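Local coordinates for 3-isopropylmalate dehydratase small subunit (Campylobacter jejuni, PDB 3Q3W), which catalyses, together with its large-subunit partner, the isomerisation of 2-isopropylmalate to 3-isopropylmalate by way of 2-isopropylmaleate, at residues L45-R50 with D54-L59; N115-G118 with L122-E125; S149-R154 with C173-L178. All blocks are in the same frame, centred on the assembly; numbering follows the deposited sequence. Where two conformers were deposited one is given.

Contact 1 (L45-R50 with D54-L59)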
# COMPACT_ATOMS: atom_id res chain seq x y z
N LEU A 45 -9.80 -4.36 -5.07
CA LEU A 45 -8.40 -4.37 -4.91
C LEU A 45 -7.90 -5.80 -4.96
O LEU A 45 -8.43 -6.66 -4.27
CB LEU A 45 -8.03 -3.73 -3.57
CG LEU A 45 -6.55 -3.75 -3.22
CD1 LEU A 45 -5.76 -2.79 -4.11
CD2 LEU A 45 -6.41 -3.39 -1.73
N PHE A 46 -6.80 -5.99 -5.67
CA PHE A 46 -6.13 -7.27 -5.81
C PHE A 46 -7.04 -8.41 -6.28
O PHE A 46 -6.80 -9.58 -5.99
CB PHE A 46 -5.36 -7.63 -4.51
CG PHE A 46 -4.20 -6.75 -4.24
CD1 PHE A 46 -3.21 -6.58 -5.19
CD2 PHE A 46 -4.06 -6.10 -3.02
CE1 PHE A 46 -2.08 -5.74 -4.94
CE2 PHE A 46 -2.97 -5.28 -2.78
CZ PHE A 46 -1.96 -5.12 -3.74
N HIS A 47 -8.01 -8.05 -7.09
CA HIS A 47 -9.08 -8.97 -7.49
C HIS A 47 -8.62 -10.37 -7.90
O HIS A 47 -9.16 -11.36 -7.41
CB HIS A 47 -9.84 -8.34 -8.65
CG HIS A 47 -10.90 -9.20 -9.23
ND1 HIS A 47 -10.65 -10.15 -10.20
CD2 HIS A 47 -12.22 -9.26 -8.97
CE1 HIS A 47 -11.78 -10.72 -10.55
NE2 HIS A 47 -12.76 -10.20 -9.83
N ASP A 48 -7.64 -10.44 -8.80
CA ASP A 48 -7.23 -11.70 -9.40
C ASP A 48 -6.43 -12.55 -8.43
O ASP A 48 -6.45 -13.79 -8.50
CB ASP A 48 -6.42 -11.45 -10.65
CG ASP A 48 -7.19 -10.62 -11.69
OD1 ASP A 48 -8.44 -10.66 -11.71
OD2 ASP A 48 -6.52 -9.93 -12.46
N LEU A 49 -5.75 -11.89 -7.50
CA LEU A 49 -5.11 -12.61 -6.37
C LEU A 49 -6.09 -12.95 -5.20
O LEU A 49 -5.84 -13.89 -4.40
CB LEU A 49 -3.96 -11.73 -5.84
CG LEU A 49 -2.93 -11.31 -6.89
CD1 LEU A 49 -2.12 -10.09 -6.41
CD2 LEU A 49 -2.01 -12.46 -7.24
N ARG A 50 -7.18 -12.20 -5.09
CA ARG A 50 -8.00 -12.17 -3.86
C ARG A 50 -9.20 -13.07 -3.89
O ARG A 50 -9.57 -13.61 -2.88
CB ARG A 50 -8.37 -10.73 -3.52
CG ARG A 50 -9.42 -10.43 -2.44
CD ARG A 50 -9.61 -8.92 -2.45
NE ARG A 50 -10.55 -8.46 -1.45
CZ ARG A 50 -10.93 -7.19 -1.30
NH1 ARG A 50 -10.45 -6.24 -2.11
NH2 ARG A 50 -11.78 -6.87 -0.32
N ASP A 54 -15.72 -15.41 -9.97
CA ASP A 54 -15.84 -14.19 -10.79
C ASP A 54 -16.79 -13.12 -10.26
O ASP A 54 -16.96 -12.11 -10.92
CB ASP A 54 -16.31 -14.57 -12.20
CG ASP A 54 -15.54 -15.74 -12.74
OD1 ASP A 54 -14.28 -15.68 -12.67
OD2 ASP A 54 -16.19 -16.71 -13.19
N LYS A 55 -17.43 -13.34 -9.12
CA LYS A 55 -18.35 -12.37 -8.52
C LYS A 55 -17.84 -11.89 -7.16
O LYS A 55 -18.62 -11.48 -6.29
CB LYS A 55 -19.75 -13.01 -8.34
CG LYS A 55 -20.30 -13.74 -9.59
CD LYS A 55 -20.64 -12.77 -10.73
CE LYS A 55 -21.03 -13.50 -12.01
NZ LYS A 55 -21.85 -14.73 -11.77
N GLU A 56 -16.53 -11.91 -6.95
CA GLU A 56 -15.97 -11.36 -5.74
C GLU A 56 -16.65 -11.87 -4.48
O GLU A 56 -16.87 -11.10 -3.55
CB GLU A 56 -16.02 -9.82 -5.80
CG GLU A 56 -15.31 -9.25 -7.04
CD GLU A 56 -15.28 -7.76 -7.07
OE1 GLU A 56 -16.35 -7.13 -6.93
OE2 GLU A 56 -14.18 -7.22 -7.27
N SER A 57 -16.99 -13.14 -4.45
CA SER A 57 -17.68 -13.73 -3.26
C SER A 57 -16.95 -14.90 -2.56
O SER A 57 -17.43 -15.34 -1.50
CB SER A 57 -19.05 -14.24 -3.65
OG SER A 57 -18.90 -15.14 -4.73
N VAL A 58 -15.88 -15.42 -3.16
CA VAL A 58 -15.14 -16.60 -2.63
C VAL A 58 -13.68 -16.21 -2.50
O VAL A 58 -13.00 -15.93 -3.52
CB VAL A 58 -15.31 -17.87 -3.55
CG1 VAL A 58 -14.47 -19.09 -3.03
CG2 VAL A 58 -16.80 -18.25 -3.76
N LEU A 59 -13.17 -16.19 -1.27
CA LEU A 59 -11.86 -15.69 -1.04
C LEU A 59 -10.77 -16.73 -1.34
O LEU A 59 -10.86 -17.92 -0.95
CB LEU A 59 -11.71 -15.24 0.41
CG LEU A 59 -12.62 -14.14 0.96
CD1 LEU A 59 -12.22 -13.77 2.46
CD2 LEU A 59 -12.58 -12.91 0.06
O HOH W 1 -15.58 -9.79 -10.60
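His47 and Glu56 meet in van der Waals contact, their side chains crossing at about a right angle. The carboxylate comes to the edge of the imidazole, near its plane, with OE2 of Glu56 3.3 Å from CD2 of His47, while the two flat groups are turned 46° apart. The aliphatic part joins in, CG of Glu56 lying 3.6 Å from the same CD2. The hydrogen bond of OE2 goes elsewhere, to ND1 of His44.

Water makes the polar link between the segments. It lies 3.0 Å from NE2 of His47 and donates to the backbone O of Asp54 at 2.7 Å. Histidine suits this place because its two nitrogens serve two directions: ND1 gives a hydrogen bond to OD1 of Asp48 at 2.7 Å, on the anti side of that carboxylate and tilted well out of its plane. With CG anti to the backbone N (chi1 176°), the ring reaches across to the loop.

The setting is a surface one, the short helix 47-50 of the aconitase C-terminal-type domain, with Phe46 at its N-cap position, against the irregular loop that follows it.

Backbone packing closes the far end, where O of Arg50 lies 3.6 Å from CA of Leu59. The arginine, extended throughout, runs along its own segment, NH1 donating to O of Leu45 at 3.0 Å, almost straight (171°), and also bonding O of Gly42.

Contact 2 (N115-G118 with L122-E125)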
# COMPACT_ATOMS: atom_id res chain seq x y z
N ASN A 115 1.20 9.26 -8.51
CA ASN A 115 -0.24 9.17 -8.31
C ASN A 115 -0.61 8.80 -6.91
O ASN A 115 -1.60 9.32 -6.38
CB ASN A 115 -0.85 8.16 -9.26
CG ASN A 115 -0.77 8.62 -10.70
OD1 ASN A 115 -0.68 9.84 -10.98
ND2 ASN A 115 -0.78 7.66 -11.63
N ALA A 116 0.15 7.89 -6.31
CA ALA A 116 -0.19 7.46 -4.98
C ALA A 116 0.01 8.61 -4.00
O ALA A 116 -0.84 8.87 -3.15
CB ALA A 116 0.64 6.24 -4.56
N LEU A 117 1.15 9.28 -4.11
CA LEU A 117 1.50 10.41 -3.26
C LEU A 117 0.49 11.52 -3.45
O LEU A 117 0.07 12.14 -2.47
CB LEU A 117 2.91 10.93 -3.59
CG LEU A 117 4.00 9.96 -3.10
CD1 LEU A 117 5.38 10.41 -3.66
CD2 LEU A 117 3.99 9.84 -1.54
N GLY A 118 0.06 11.72 -4.68
CA GLY A 118 -1.06 12.62 -4.97
C GLY A 118 -2.37 12.28 -4.26
O GLY A 118 -3.20 13.16 -4.03
N LEU A 122 1.11 7.02 1.24
CA LEU A 122 2.55 7.16 1.46
C LEU A 122 3.39 5.99 0.99
O LEU A 122 3.26 4.84 1.46
CB LEU A 122 2.85 7.42 2.92
CG LEU A 122 4.30 7.64 3.31
CD1 LEU A 122 5.00 8.74 2.46
CD2 LEU A 122 4.36 8.03 4.80
N THR A 123 4.31 6.30 0.10
CA THR A 123 5.16 5.31 -0.51
C THR A 123 6.58 5.39 0.09
O THR A 123 7.31 6.37 -0.11
CB THR A 123 5.21 5.57 -1.99
OG1 THR A 123 5.74 6.87 -2.18
CG2 THR A 123 3.82 5.54 -2.56
N ILE A 124 6.92 4.34 0.84
CA ILE A 124 8.15 4.27 1.62
C ILE A 124 9.10 3.33 0.94
O ILE A 124 8.85 2.11 0.85
CB ILE A 124 7.86 3.74 3.02
CG1 ILE A 124 7.01 4.76 3.76
CG2 ILE A 124 9.16 3.41 3.77
CD1 ILE A 124 6.24 4.25 4.95
N GLU A 125 10.21 3.89 0.45
CA GLU A 125 11.23 3.09 -0.19
C GLU A 125 12.25 2.71 0.87
O GLU A 125 12.80 3.61 1.53
CB GLU A 125 11.89 3.85 -1.35
CG GLU A 125 11.01 3.91 -2.60
CD GLU A 125 11.55 4.79 -3.72
OE1 GLU A 125 12.61 5.49 -3.52
OE2 GLU A 125 10.94 4.75 -4.84
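Leu122, the first residue of strand 122-125, meets the helix through a methyl: its CD1 lies 4.3 Å from CD2 of Leu117. The bond from CA to CB leads away from the helix, and it is the branched end of the side chain that returns to make this contact. Leucine suits the place, since both of these side chains are buried and both also pack on Leu174 of helix 168-176.

Thr123 comes next and points toward the helix, its two branches serving different partners. The methyl CG2 rests 3.8 Å from CB of Ala116, a residue small enough to let the strand come close and itself directed toward it. The hydroxyl lies against the isobutyl group of Leu117, where OG1 is 3.5 Å from CD2 and 3.7 Å from CG of that leucine. Rotation about CA-CB explains the division: chi1 of 60° sets OG1 between the backbone N and the carbonyl carbon, and leaves CG2 anti to the carbonyl carbon. The oxygen has no hydrogen-bonding partner anywhere in the model, so a polar atom is buried here among hydrocarbon. Threonine, being beta-branched, suits a strand and offers a methyl to Ala116.

At Ile124 the chain turns its side chain from the helix, while its backbone bonds Ile103 and Ala105 of the neighbouring parallel strand 102-105. Glu125 reaches the helix about one turn before Ala116, through a salt bridge from OE2 to NZ of Lys113. Strand 102-105, helix 110-118 and strand 122-125 thus form a beta-alpha-beta crossover, with Ala116 and Leu117 of the helix packed against the start of the returning strand at the edge of the sheet.

Contact 3 (S149-R154 with C173-L178)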
# COMPACT_ATOMS: atom_id res chain seq x y z
N SER A 149 6.15 7.36 11.14
CA SER A 149 6.10 8.80 11.35
C SER A 149 6.61 9.50 10.09
O SER A 149 7.77 9.34 9.69
CB SER A 149 6.97 9.20 12.55
OG SER A 149 7.00 10.61 12.73
N LEU A 150 5.78 10.31 9.46
CA LEU A 150 6.22 11.05 8.28
C LEU A 150 6.96 12.32 8.71
O LEU A 150 7.68 12.92 7.91
CB LEU A 150 5.06 11.41 7.36
CG LEU A 150 5.36 12.27 6.13
CD1 LEU A 150 6.37 11.64 5.23
CD2 LEU A 150 4.09 12.47 5.41
N LEU A 151 6.78 12.73 9.96
CA LEU A 151 7.58 13.81 10.54
C LEU A 151 9.03 13.41 10.67
O LEU A 151 9.90 14.16 10.27
CB LEU A 151 7.10 14.19 11.92
CG LEU A 151 5.80 14.97 11.96
CD1 LEU A 151 5.41 15.23 13.42
CD2 LEU A 151 5.94 16.27 11.20
N GLU A 152 9.28 12.24 11.21
CA GLU A 152 10.65 11.81 11.43
C GLU A 152 11.20 11.06 10.26
O GLU A 152 12.40 10.80 10.22
CB GLU A 152 10.75 10.93 12.67
CG GLU A 152 10.59 11.69 13.94
CD GLU A 152 10.46 10.74 15.10
OE1 GLU A 152 11.02 9.62 15.02
OE2 GLU A 152 9.79 11.12 16.09
N LYS A 153 10.34 10.76 9.30
CA LYS A 153 10.64 9.90 8.17
C LYS A 153 11.28 8.60 8.65
O LYS A 153 12.38 8.21 8.21
CB LYS A 153 11.48 10.62 7.11
CG LYS A 153 10.77 11.81 6.46
CD LYS A 153 11.57 12.44 5.28
CE LYS A 153 12.57 13.45 5.71
NZ LYS A 153 13.13 14.22 4.53
N ARG A 154 10.58 7.96 9.57
CA ARG A 154 10.99 6.66 10.13
C ARG A 154 9.82 5.61 10.18
O ARG A 154 8.65 5.99 10.18
CB ARG A 154 11.55 6.86 11.53
CG ARG A 154 12.85 7.70 11.56
CD ARG A 154 13.49 7.81 12.95
NE ARG A 154 14.96 7.98 12.90
CZ ARG A 154 15.59 9.06 12.43
NH1 ARG A 154 16.93 9.09 12.45
NH2 ARG A 154 14.92 10.13 11.97
N CYS A 173 2.63 18.27 1.58
CA CYS A 173 1.26 17.97 1.17
C CYS A 173 0.64 16.88 2.05
O CYS A 173 -0.44 17.10 2.56
CB CYS A 173 1.18 17.60 -0.32
SG CYS A 173 1.56 18.99 -1.45
N LEU A 174 1.32 15.76 2.27
CA LEU A 174 0.78 14.68 3.11
C LEU A 174 0.63 15.15 4.56
O LEU A 174 -0.39 14.90 5.17
CB LEU A 174 1.68 13.44 3.06
CG LEU A 174 1.75 12.68 1.73
CD1 LEU A 174 2.93 11.73 1.68
CD2 LEU A 174 0.49 11.93 1.52
N LEU A 175 1.65 15.82 5.10
CA LEU A 175 1.54 16.32 6.47
C LEU A 175 0.38 17.30 6.71
O LEU A 175 -0.28 17.27 7.74
CB LEU A 175 2.87 16.97 6.94
CG LEU A 175 4.14 16.10 7.05
CD1 LEU A 175 5.33 17.02 7.33
CD2 LEU A 175 4.04 14.99 8.14
N GLU A 176 0.11 18.18 5.75
CA GLU A 176 -0.97 19.14 5.90
C GLU A 176 -2.25 18.72 5.17
O GLU A 176 -3.24 19.43 5.22
CB GLU A 176 -0.50 20.51 5.41
CG GLU A 176 0.70 21.06 6.16
CD GLU A 176 0.33 21.48 7.56
OE1 GLU A 176 -0.71 22.14 7.69
OE2 GLU A 176 1.07 21.16 8.53
N GLY A 177 -2.23 17.59 4.48
CA GLY A 177 -3.38 17.13 3.70
C GLY A 177 -3.76 18.15 2.64
O GLY A 177 -4.92 18.56 2.54
N LEU A 178 -2.76 18.56 1.86
CA LEU A 178 -2.93 19.55 0.80
C LEU A 178 -3.02 18.87 -0.56
O LEU A 178 -2.14 18.09 -0.94
CB LEU A 178 -1.77 20.53 0.79
CG LEU A 178 -1.54 21.33 2.07
CD1 LEU A 178 -0.20 22.04 2.00
CD2 LEU A 178 -2.68 22.30 2.35
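The turn joining antiparallel strands 145-149 and 154-157 packs here against the last turn of helix 168-176, through leucines on both sides. Leu150 carries most of it, pointing toward the helix. Its CD2 lies 3.5 Å from CB of Leu174, the two side chains crossing at about a right angle, and its CG is 3.6 Å from CD2 of Leu175. A chi1 of 176° swings CG of Leu150 to the side opposite its own N, which stands the forked end out from the turn to meet both neighbours on the helix. Leu151 adds a contact nearer solvent, its CD2 3.8 Å from CD2 of Leu175, so that this one methyl of Leu175 touches both leucines of the turn. Leucine fits position 150 because its branched end reaches Leu174 and Leu175 together; at the other three an apolar side chain suits a place between turn and helix where the side chains that meet are all apolar.

Each segment is shaped by a recognisable motif. In the hairpin turn, Ser149 OG accepts from N of Glu152 at 3.2 Å, an ST motif, while Lys153 and Arg154 both face Ser149 in a G1 beta bulge; Arg154 N bonds Ser149 O at 3.1 Å. Lys153 holds the positive-phi position of the bulge, with phi 49°. The helix ends in a Schellman motif: N of Leu178 bonds O of Cys173 at 2.8 Å, and N of Gly177 makes a weak bond to O of Leu174. Gly177 is C-prime, where glycine, having no CB, takes positive phi without strain.

Polar ties run beside the leucines, since Arg171 of the same helix bonds the backbone O of Leu150 through NE and that of Leu151 through NH2. Phe7 packs on Leu150, and Met4 on Leu174.

Overall arrangement
Along the chain the three contacts follow one another without overlap. Contact 1 lies apart at the surface, its centre about 25 Å from that of contact 2 and about 33 Å from that of contact 3, on the opposite side of the chain's centre from both. Contacts 2 and 3 have centres about 11 Å apart, and they touch: CD1 of Leu174 lies 3.7 Å from CD1 of Leu122 and 3.9 Å from CD2 of Leu117, and CD2 of Leu122 4.2 Å from CD1 of Leu150. Helix 168-176 thereby bridges outermost strand 122-125 and the antiparallel hairpin 145-157. Apolar side chains of contacts 2 and 3 thus form one packed cluster, while contact 1 joins the short helix 47-50 to the loop after it.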